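Local coordinates for GrpU microcompartment shell protein (Pectobacterium wasabiae, PDB 4OLP) that probably forms hexameric tiles in the shell of a glycyl-radical-type bacterial microcompartment and is linked to binding of an iron-sulfur cluster, at residues A54-F66 / T74-N86. Sequence-based numbering, arbitrary orientation.
Sequences ASKSAHVAVSEIF and TTLAIFGEVAAVN
Glu81 OE1 lies over one face of the His59 ring, 3.4 Å above its plane and displaced toward the rim, while Ala58 CB lies over the centre of the opposite face. The ring and carboxylate planes stand 72° apart, which argues against flat stacking. At the edge of the Phe79 ring, near its plane, lie Ala61 O and Ser63 CB.

Phe79, Ala61 and Ser63 lie within the antiparallel beta hairpin of strands 60-65 and 74-80 in the BMC domain, whose N-to-C directions are 158° apart; the His59-Glu81 pair lies just beyond its end. The hydrogen-bonded pairs Ala61-Phe79 and Ser63-Ala77 each make two backbone bonds, with Phe79 N 2.8 Å from Ala61 O and nearly straight at 176°, and Ile65 N adds a bond to Thr75 O at 2.8 Å. Strand 36-42 bonds to the other edge of strand 74-80, which places that strand inside the sheet.

Side chains alternate between the two faces. Val62 and Ile78 lie side by side on the face packed by helix 44-56, Val62 CG1 lying 3.7 Å from Ile78 CG1. Ile65 CG1 reaches Ala77 CB at 3.7 Å on the face that carries Phe79. Where strand 74-80 gives way to helix 82-92, Val60 CG1 meets Ala84 CB at 3.5 Å.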
ATOM      1  N   ALA B  54       0.417 -26.532  10.397  1.00 92.43           N
ATOM      2  CA  ALA B  54       1.236 -27.183   9.392  1.00 93.74           C
ATOM      3  C   ALA B  54       2.656 -27.448   9.852  1.00 99.40           C
ATOM      4  O   ALA B  54       3.254 -28.465   9.480  1.00100.91           O
ATOM      5  CB  ALA B  54       1.289 -26.333   8.147  1.00 89.08           C
ATOM      6  N   SER B  55       3.210 -26.526  10.633  1.00 97.22           N
ATOM      7  CA  SER B  55       4.563 -26.710  11.122  1.00 96.30           C
ATOM      8  C   SER B  55       4.608 -27.876  12.101  1.00 94.26           C
ATOM      9  O   SER B  55       5.626 -28.565  12.195  1.00 97.81           O
ATOM     10  CB  SER B  55       5.075 -25.439  11.772  1.00 96.10           C
ATOM     11  OG  SER B  55       4.466 -25.245  13.023  1.00100.32           O
ATOM     12  N   LYS B  56       3.503 -28.108  12.808  1.00 90.06           N
ATOM     13  CA  LYS B  56       3.414 -29.233  13.739  1.00 94.73           C
ATOM     14  C   LYS B  56       3.205 -30.531  12.974  1.00 98.02           C
ATOM     15  O   LYS B  56       3.557 -31.600  13.461  1.00 98.91           O
ATOM     16  CB  LYS B  56       2.294 -29.026  14.764  1.00100.60           C
ATOM     17  CG  LYS B  56       2.602 -27.925  15.740  1.00109.38           C
ATOM     18  CD  LYS B  56       1.378 -27.486  16.515  1.00116.25           C
ATOM     19  CE  LYS B  56       1.762 -26.544  17.651  1.00115.04           C
ATOM     20  NZ  LYS B  56       0.605 -25.740  18.132  1.00115.59           N
ATOM     21  N   SER B  57       2.618 -30.434  11.786  1.00 98.93           N
ATOM     22  CA  SER B  57       2.378 -31.611  10.967  1.00103.03           C
ATOM     23  C   SER B  57       3.640 -32.056  10.242  1.00 97.89           C
ATOM     24  O   SER B  57       4.411 -31.246   9.739  1.00 90.49           O
ATOM     25  CB  SER B  57       1.264 -31.372   9.930  1.00104.88           C
ATOM     26  OG  SER B  57       0.018 -30.993  10.512  1.00104.14           O
ATOM     27  N   ALA B  58       3.812 -33.367  10.142  1.00 98.27           N
ATOM     28  CA  ALA B  58       4.933 -33.902   9.396  1.00102.86           C
ATOM     29  C   ALA B  58       4.529 -33.760   7.947  1.00 98.79           C
ATOM     30  O   ALA B  58       3.367 -33.483   7.671  1.00 99.87           O
ATOM     31  CB  ALA B  58       5.184 -35.357   9.739  1.00105.10           C
ATOM     32  N   HIS B  59       5.480 -33.922   7.031  1.00 87.73           N
ATOM     33  CA  HIS B  59       5.181 -34.026   5.614  1.00 82.60           C
ATOM     34  C   HIS B  59       4.737 -32.721   4.988  1.00 79.69           C
ATOM     35  O   HIS B  59       4.460 -32.716   3.804  1.00 79.67           O
ATOM     36  CB  HIS B  59       4.121 -35.123   5.313  1.00 84.08           C
ATOM     37  CG  HIS B  59       4.463 -36.480   5.863  1.00 88.01           C
ATOM     38  ND1 HIS B  59       3.514 -37.329   6.395  1.00 88.31           N
ATOM     39  CD2 HIS B  59       5.649 -37.122   5.991  1.00 93.09           C
ATOM     40  CE1 HIS B  59       4.098 -38.433   6.819  1.00 93.20           C
ATOM     41  NE2 HIS B  59       5.395 -38.331   6.592  1.00 98.24           N
ATOM     42  N   VAL B  60       4.623 -31.627   5.742  1.00 80.41           N
ATOM     43  CA  VAL B  60       4.465 -30.336   5.107  1.00 78.65           C
ATOM     44  C   VAL B  60       5.367 -29.316   5.782  1.00 78.63           C
ATOM     45  O   VAL B  60       5.754 -29.389   6.932  1.00 74.81           O
ATOM     46  CB  VAL B  60       3.012 -29.768   5.036  1.00 80.85           C
ATOM     47  CG1 VAL B  60       2.046 -30.733   4.354  1.00 76.93           C
ATOM     48  CG2 VAL B  60       2.491 -29.424   6.427  1.00 87.44           C
ATOM     49  N   ALA B  61       5.644 -28.327   4.990  1.00 82.75           N
ATOM     50  CA  ALA B  61       6.388 -27.156   5.356  1.00 77.94           C
ATOM     51  C   ALA B  61       5.519 -25.951   4.961  1.00 72.68           C
ATOM     52  O   ALA B  61       4.692 -26.042   4.054  1.00 71.01           O
ATOM     53  CB  ALA B  61       7.665 -27.181   4.575  1.00 73.98           C
ATOM     54  N   VAL B  62       5.647 -24.856   5.690  1.00 71.47           N
ATOM     55  CA  VAL B  62       4.834 -23.677   5.422  1.00 75.88           C
ATOM     56  C   VAL B  62       5.690 -22.444   5.333  1.00 80.53           C
ATOM     57  O   VAL B  62       6.768 -22.354   5.945  1.00 82.49           O
ATOM     58  CB  VAL B  62       3.764 -23.402   6.497  1.00 77.60           C
ATOM     59  CG1 VAL B  62       2.585 -24.332   6.283  1.00 83.48           C
ATOM     60  CG2 VAL B  62       4.338 -23.538   7.907  1.00 76.45           C
ATOM     61  N   SER B  63       5.181 -21.474   4.596  1.00 77.47           N
ATOM     62  CA  SER B  63       5.860 -20.217   4.506  1.00 81.77           C
ATOM     63  C   SER B  63       4.902 -19.163   4.022  1.00 83.39           C
ATOM     64  O   SER B  63       3.905 -19.457   3.363  1.00 80.44           O
ATOM     65  CB  SER B  63       7.068 -20.324   3.591  1.00 79.32           C
ATOM     66  OG  SER B  63       7.651 -19.053   3.412  1.00 88.55           O
ATOM     67  N   GLU B  64       5.202 -17.936   4.422  1.00 83.24           N
ATOM     68  CA  GLU B  64       4.535 -16.780   3.919  1.00 84.56           C
ATOM     69  C   GLU B  64       5.092 -16.562   2.553  1.00 84.79           C
ATOM     70  O   GLU B  64       6.270 -16.810   2.326  1.00 81.83           O
ATOM     71  CB  GLU B  64       5.007 -15.546   4.706  1.00 95.87           C
ATOM     72  CG  GLU B  64       4.990 -15.648   6.236  1.00106.27           C
ATOM     73  CD  GLU B  64       6.397 -15.667   6.824  1.00113.32           C
ATOM     74  OE1 GLU B  64       7.064 -16.724   6.688  1.00119.71           O
ATOM     75  OE2 GLU B  64       6.815 -14.648   7.428  1.00105.39           O
ATOM     76  N   ILE B  65       4.261 -16.030   1.670  1.00 91.80           N
ATOM     77  CA  ILE B  65       4.696 -15.522   0.376  1.00 87.80           C
ATOM     78  C   ILE B  65       4.329 -14.044   0.343  1.00 90.98           C
ATOM     79  O   ILE B  65       3.189 -13.679   0.690  1.00 88.35           O
ATOM     80  CB  ILE B  65       3.975 -16.275  -0.762  1.00 91.98           C
ATOM     81  CG1 ILE B  65       4.267 -17.784  -0.692  1.00 96.37           C
ATOM     82  CG2 ILE B  65       4.362 -15.742  -2.125  1.00 92.43           C
ATOM     83  CD1 ILE B  65       5.736 -18.163  -0.778  1.00 95.68           C
ATOM     84  N   PHE B  66       5.286 -13.209  -0.080  1.00100.73           N
ATOM     85  CA  PHE B  66       5.147 -11.734  -0.051  1.00109.65           C
ATOM     86  C   PHE B  66       4.398 -11.099  -1.249  1.00114.22           C
ATOM     87  O   PHE B  66       4.954 -10.386  -2.110  1.00105.37           O
ATOM     88  CB  PHE B  66       6.531 -11.110   0.090  1.00109.62           C
ATOM     89  CG  PHE B  66       7.245 -11.507   1.341  1.00112.87           C
ATOM     90  CD1 PHE B  66       6.632 -11.359   2.587  1.00117.12           C
ATOM     91  CD2 PHE B  66       8.534 -12.017   1.284  1.00114.30           C
ATOM     92  CE1 PHE B  66       7.288 -11.722   3.749  1.00119.64           C
ATOM     93  CE2 PHE B  66       9.194 -12.381   2.444  1.00119.92           C
ATOM     94  CZ  PHE B  66       8.574 -12.229   3.678  1.00122.61           C
ATOM     95  N   THR B  74      -2.682 -11.875   3.168  1.00144.24           N
ATOM     96  CA  THR B  74      -1.429 -12.286   2.452  1.00137.04           C
ATOM     97  C   THR B  74      -1.525 -13.760   2.020  1.00118.28           C
ATOM     98  O   THR B  74      -2.630 -14.320   2.090  1.00112.29           O
ATOM     99  CB  THR B  74      -0.146 -11.977   3.287  1.00138.53           C
ATOM    100  OG1 THR B  74       1.032 -12.358   2.558  1.00142.46           O
ATOM    101  CG2 THR B  74      -0.158 -12.689   4.638  1.00142.90           C
ATOM    102  N   THR B  75      -0.406 -14.373   1.582  1.00103.59           N
ATOM    103  CA  THR B  75      -0.434 -15.748   1.041  1.00 95.24           C
ATOM    104  C   THR B  75       0.403 -16.750   1.830  1.00 86.30           C
ATOM    105  O   THR B  75       1.549 -16.477   2.188  1.00 85.39           O
ATOM    106  CB  THR B  75       0.041 -15.783  -0.413  1.00 90.38           C
ATOM    107  OG1 THR B  75      -0.717 -14.827  -1.138  1.00 93.86           O
ATOM    108  CG2 THR B  75      -0.185 -17.160  -1.045  1.00 90.53           C
ATOM    109  N   LEU B  76      -0.211 -17.896   2.110  1.00 80.93           N
ATOM    110  CA  LEU B  76       0.456 -19.006   2.761  1.00 77.94           C
ATOM    111  C   LEU B  76       0.710 -20.049   1.694  1.00 78.30           C
ATOM    112  O   LEU B  76      -0.141 -20.279   0.816  1.00 74.33           O
ATOM    113  CB  LEU B  76      -0.439 -19.610   3.842  1.00 78.54           C
ATOM    114  CG  LEU B  76       0.086 -20.815   4.628  1.00 78.96           C
ATOM    115  CD1 LEU B  76       1.299 -20.501   5.495  1.00 80.99           C
ATOM    116  CD2 LEU B  76      -1.043 -21.358   5.489  1.00 83.81           C
ATOM    117  N   ALA B  77       1.890 -20.652   1.760  1.00 74.99           N
ATOM    118  CA  ALA B  77       2.257 -21.709   0.845  1.00 70.90           C
ATOM    119  C   ALA B  77       2.481 -22.930   1.695  1.00 68.31           C
ATOM    120  O   ALA B  77       3.113 -22.828   2.723  1.00 70.52           O
ATOM    121  CB  ALA B  77       3.513 -21.339   0.077  1.00 71.76           C
ATOM    122  N   ILE B  78       1.923 -24.067   1.271  1.00 73.33           N
ATOM    123  CA  ILE B  78       2.028 -25.335   1.973  1.00 69.05           C
ATOM    124  C   ILE B  78       2.713 -26.316   1.043  1.00 71.38           C
ATOM    125  O   ILE B  78       2.219 -26.604  -0.048  1.00 73.66           O
ATOM    126  CB  ILE B  78       0.651 -25.835   2.374  1.00 76.29           C
ATOM    127  CG1 ILE B  78       0.179 -25.057   3.584  1.00 82.88           C
ATOM    128  CG2 ILE B  78       0.657 -27.295   2.803  1.00 78.82           C
ATOM    129  CD1 ILE B  78      -1.307 -24.769   3.539  1.00 94.44           C
ATOM    130  N   PHE B  79       3.883 -26.788   1.459  1.00 72.24           N
ATOM    131  CA  PHE B  79       4.687 -27.660   0.634  1.00 73.48           C
ATOM    132  C   PHE B  79       4.715 -29.007   1.259  1.00 73.25           C
ATOM    133  O   PHE B  79       4.936 -29.135   2.475  1.00 72.03           O
ATOM    134  CB  PHE B  79       6.131 -27.190   0.554  1.00 76.88           C
ATOM    135  CG  PHE B  79       6.293 -25.766   0.170  1.00 76.89           C
ATOM    136  CD1 PHE B  79       6.221 -24.756   1.124  1.00 80.25           C
ATOM    137  CD2 PHE B  79       6.580 -25.437  -1.122  1.00 82.06           C
ATOM    138  CE1 PHE B  79       6.394 -23.433   0.783  1.00 83.91           C
ATOM    139  CE2 PHE B  79       6.766 -24.114  -1.482  1.00 83.31           C
ATOM    140  CZ  PHE B  79       6.662 -23.107  -0.536  1.00 84.84           C
ATOM    141  N   GLY B  80       4.499 -30.024   0.436  1.00 74.79           N
ATOM    142  CA  GLY B  80       4.570 -31.373   0.930  1.00 73.18           C
ATOM    143  C   GLY B  80       4.052 -32.372  -0.055  1.00 71.51           C
ATOM    144  O   GLY B  80       4.093 -32.163  -1.277  1.00 59.49           O
ATOM    145  N   GLU B  81       3.611 -33.491   0.511  1.00 75.39           N
ATOM    146  CA  GLU B  81       3.151 -34.622  -0.248  1.00 77.92           C
ATOM    147  C   GLU B  81       1.673 -34.419  -0.583  1.00 80.64           C
ATOM    148  O   GLU B  81       0.960 -33.696   0.130  1.00 74.82           O
ATOM    149  CB  GLU B  81       3.361 -35.869   0.582  1.00 79.88           C
ATOM    150  CG  GLU B  81       4.817 -36.262   0.707  1.00 83.12           C
ATOM    151  CD  GLU B  81       5.231 -36.596   2.148  1.00 91.33           C
ATOM    152  OE1 GLU B  81       4.988 -37.718   2.576  1.00 81.07           O
ATOM    153  OE2 GLU B  81       5.808 -35.744   2.880  1.00104.39           O
ATOM    154  N   VAL B  82       1.231 -35.026  -1.684  1.00 80.13           N
ATOM    155  CA  VAL B  82      -0.069 -34.680  -2.274  1.00 84.92           C
ATOM    156  C   VAL B  82      -1.172 -34.825  -1.246  1.00 78.90           C
ATOM    157  O   VAL B  82      -2.046 -33.965  -1.162  1.00 82.51           O
ATOM    158  CB  VAL B  82      -0.434 -35.547  -3.498  1.00 89.45           C
ATOM    159  CG1 VAL B  82      -1.684 -34.994  -4.164  1.00 92.12           C
ATOM    160  CG2 VAL B  82       0.703 -35.582  -4.503  1.00 96.81           C
ATOM    161  N   ALA B  83      -1.144 -35.929  -0.511  1.00 75.24           N
ATOM    162  CA  ALA B  83      -2.164 -36.224   0.494  1.00 80.37           C
ATOM    163  C   ALA B  83      -2.220 -35.143   1.559  1.00 83.74           C
ATOM    164  O   ALA B  83      -3.290 -34.582   1.837  1.00 87.36           O
ATOM    165  CB  ALA B  83      -1.883 -37.566   1.146  1.00 77.24           C
ATOM    166  N   ALA B  84      -1.045 -34.831   2.098  1.00 81.51           N
ATOM    167  CA  ALA B  84      -0.900 -33.854   3.165  1.00 73.96           C
ATOM    168  C   ALA B  84      -1.350 -32.454   2.726  1.00 73.11           C
ATOM    169  O   ALA B  84      -2.094 -31.774   3.441  1.00 66.37           O
ATOM    170  CB  ALA B  84       0.543 -33.828   3.618  1.00 72.57           C
ATOM    171  N   VAL B  85      -0.925 -32.038   1.540  1.00 69.55           N
ATOM    172  CA  VAL B  85      -1.271 -30.712   1.057  1.00 72.27           C
ATOM    173  C   VAL B  85      -2.782 -30.621   0.911  1.00 71.73           C
ATOM    174  O   VAL B  85      -3.393 -29.662   1.376  1.00 73.22           O
ATOM    175  CB  VAL B  85      -0.581 -30.388  -0.282  1.00 74.37           C
ATOM    176  CG1 VAL B  85      -1.113 -29.090  -0.871  1.00 77.54           C
ATOM    177  CG2 VAL B  85       0.923 -30.292  -0.079  1.00 73.05           C
ATOM    178  N   ASN B  86      -3.377 -31.633   0.287  1.00 73.15           N
ATOM    179  CA  ASN B  86      -4.827 -31.693   0.108  1.00 76.84           C
ATOM    180  C   ASN B  86      -5.579 -31.705   1.406  1.00 79.67           C
ATOM    181  O   ASN B  86      -6.582 -31.004   1.556  1.00 88.45           O
ATOM    182  CB  ASN B  86      -5.228 -32.933  -0.659  1.00 76.13           C
ATOM    183  CG  ASN B  86      -4.951 -32.807  -2.127  1.00 79.18           C
ATOM    184  OD1 ASN B  86      -5.259 -31.790  -2.753  1.00 83.38           O
ATOM    185  ND2 ASN B  86      -4.391 -33.847  -2.693  1.00 82.03           N
TER